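Local coordinates for 2-dehydropantoate 2-reductase, putative (Enterococcus faecalis, PDB 2EW2), which probably catalyses the NADPH-dependent reduction of 2-dehydropantoate (ketopantoate) to (R)-pantoate, a step of pantothenate biosynthesis, at residues V222-L225 with I226-A230. Sequence-based numbering, arbitrary orientation.
Sequences VKTL and ISEFA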
ATOM      1  N   VAL B 222      -9.216   1.389   6.531  1.00 18.14           N
ATOM      2  CA  VAL B 222      -9.784   2.708   6.775  1.00 18.17           C
ATOM      3  C   VAL B 222      -9.329   3.293   8.129  1.00 17.84           C
ATOM      4  O   VAL B 222      -8.886   4.427   8.173  1.00 18.27           O
ATOM      5  CB  VAL B 222     -11.324   2.690   6.678  1.00 18.16           C
ATOM      6  CG1 VAL B 222     -11.890   4.031   7.145  1.00 17.55           C
ATOM      7  CG2 VAL B 222     -11.757   2.383   5.236  1.00 17.49           C
ATOM      8  N   LYS B 223      -9.427   2.523   9.215  1.00 17.87           N
ATOM      9  CA  LYS B 223      -9.032   3.013  10.557  1.00 18.45           C
ATOM     10  C   LYS B 223      -7.558   3.353  10.706  1.00 18.45           C
ATOM     11  O   LYS B 223      -7.209   4.330  11.374  1.00 19.31           O
ATOM     12  CB  LYS B 223      -9.460   2.043  11.658  1.00 18.93           C
ATOM     13  CG  LYS B 223     -10.953   2.143  11.921  1.00 21.08           C
ATOM     14  CD  LYS B 223     -11.399   1.259  13.033  1.00 22.35           C
ATOM     15  CE  LYS B 223     -12.906   1.440  13.206  1.00 23.25           C
ATOM     16  NZ  LYS B 223     -13.384   0.627  14.326  1.00 22.25           N
ATOM     17  N   THR B 224      -6.694   2.558  10.081  1.00 18.21           N
ATOM     18  CA  THR B 224      -5.268   2.848  10.106  1.00 18.15           C
ATOM     19  C   THR B 224      -5.027   4.188   9.415  1.00 18.49           C
ATOM     20  O   THR B 224      -4.325   5.046   9.963  1.00 18.57           O
ATOM     21  CB  THR B 224      -4.445   1.745   9.439  1.00 17.86           C
ATOM     22  OG1 THR B 224      -4.784   0.479  10.028  1.00 17.65           O
ATOM     23  CG2 THR B 224      -2.959   1.996   9.617  1.00 16.92           C
ATOM     24  N   LEU B 225      -5.604   4.367   8.222  1.00 17.77           N
ATOM     25  CA  LEU B 225      -5.470   5.639   7.488  1.00 18.14           C
ATOM     26  C   LEU B 225      -6.014   6.826   8.295  1.00 18.22           C
ATOM     27  O   LEU B 225      -5.362   7.882   8.347  1.00 18.40           O
ATOM     28  CB  LEU B 225      -6.133   5.563   6.095  1.00 18.14           C
ATOM     29  CG  LEU B 225      -5.314   4.868   5.010  1.00 17.86           C
ATOM     30  CD1 LEU B 225      -6.198   4.407   3.869  1.00 17.12           C
ATOM     31  CD2 LEU B 225      -4.202   5.778   4.529  1.00 17.47           C
ATOM     32  N   ILE B 226      -7.186   6.647   8.925  1.00 18.13           N
ATOM     33  CA  ILE B 226      -7.778   7.677   9.779  1.00 17.85           C
ATOM     34  C   ILE B 226      -6.839   8.050  10.926  1.00 18.52           C
ATOM     35  O   ILE B 226      -6.660   9.242  11.234  1.00 17.94           O
ATOM     36  CB  ILE B 226      -9.179   7.297  10.332  1.00 18.37           C
ATOM     37  CG1 ILE B 226     -10.220   7.306   9.212  1.00 16.46           C
ATOM     38  CG2 ILE B 226      -9.629   8.290  11.446  1.00 16.75           C
ATOM     39  CD1 ILE B 226     -11.546   6.682   9.612  1.00 18.33           C
ATOM     40  N   SER B 227      -6.244   7.036  11.553  1.00 18.55           N
ATOM     41  CA  SER B 227      -5.283   7.248  12.633  1.00 19.85           C
ATOM     42  C   SER B 227      -4.086   8.095  12.223  1.00 19.29           C
ATOM     43  O   SER B 227      -3.602   8.897  13.020  1.00 19.77           O
ATOM     44  CB  SER B 227      -4.801   5.899  13.190  1.00 20.26           C
ATOM     45  OG  SER B 227      -5.863   5.318  13.941  1.00 24.37           O
ATOM     46  N   GLU B 228      -3.608   7.902  10.995  1.00 19.44           N
ATOM     47  CA  GLU B 228      -2.494   8.690  10.451  1.00 19.07           C
ATOM     48  C   GLU B 228      -2.881  10.147  10.229  1.00 19.07           C
ATOM     49  O   GLU B 228      -2.126  11.056  10.628  1.00 18.58           O
ATOM     50  CB  GLU B 228      -1.948   8.069   9.166  1.00 19.54           C
ATOM     51  CG  GLU B 228      -1.258   6.720   9.386  1.00 18.84           C
ATOM     52  CD  GLU B 228      -0.715   6.106   8.117  1.00 19.44           C
ATOM     53  OE1 GLU B 228      -0.752   6.758   7.047  1.00 20.12           O
ATOM     54  OE2 GLU B 228      -0.222   4.959   8.194  1.00 20.86           O
ATOM     55  N   PHE B 229      -4.038  10.379   9.598  1.00 18.22           N
ATOM     56  CA  PHE B 229      -4.595  11.739   9.501  1.00 18.27           C
ATOM     57  C   PHE B 229      -4.694  12.408  10.870  1.00 18.17           C
ATOM     58  O   PHE B 229      -4.216  13.532  11.045  1.00 18.56           O
ATOM     59  CB  PHE B 229      -5.964  11.768   8.793  1.00 18.04           C
ATOM     60  CG  PHE B 229      -5.866  11.729   7.297  1.00 18.02           C
ATOM     61  CD1 PHE B 229      -5.557  10.543   6.635  1.00 18.38           C
ATOM     62  CD2 PHE B 229      -6.087  12.872   6.549  1.00 16.49           C
ATOM     63  CE1 PHE B 229      -5.463  10.519   5.237  1.00 19.55           C
ATOM     64  CE2 PHE B 229      -5.989  12.860   5.165  1.00 16.94           C
ATOM     65  CZ  PHE B 229      -5.669  11.672   4.508  1.00 17.20           C
ATOM     66  N   ALA B 230      -5.311  11.722  11.824  1.00 17.92           N
ATOM     67  CA  ALA B 230      -5.483  12.240  13.191  1.00 17.54           C
ATOM     68  C   ALA B 230      -4.179  12.503  13.939  1.00 17.94           C
ATOM     69  O   ALA B 230      -4.056  13.524  14.632  1.00 17.99           O
ATOM     70  CB  ALA B 230      -6.373  11.319  14.009  1.00 17.38           C
TER
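Ile-226 lies alongside Val-222 one turn back on the same face of helix 218-235, its CD1 meeting Val-222 CG1 at 3.6 Å. This is an i to i+4 contact within an alpha-helix of the all-helical C-terminal part of the ketopantoate reductase fold. The two branches come together because CG1 of Val-222 points opposite the backbone N about the CA-CB bond (chi1 171°), while CG1 of Ile-226 swings beside its own backbone N and carries CD1 back toward the preceding turn.

Along the backbone, the amides of Ile-226, Ser-227, Glu-228 and Phe-229 donate to the carbonyls of Val-222, Lys-223, Thr-224 and Leu-225. The first of these bonds, Ile-226 N to Val-222 O, is 2.9 Å long.

Glu-228, extended beyond CG, runs past the turn of Thr-224, with CG 3.5 Å from Thr-224 O. The carboxylate of the buried Glu-228 ties this helix to helix 297-313, where two backbone amides at the helix start grip it: OE2 accepts from Phe-298 N and OE1 from Cys-299 N. Such a pair of amides at a helix N-terminus would be consistent with a charged carboxylate stabilised there.

The Phe-229 side chain packs on Trp-189, Ala-192 and Cys-193 of helix 184-195, while Val-222 and Ile-226 rest on Tyr-246 and Val-245 of helix 242-252, respectively. Within its own helix the Phe-229 ring turns an edge to Leu-225 O, which lies in the ring plane, 3.2 Å from Phe-229 CD1.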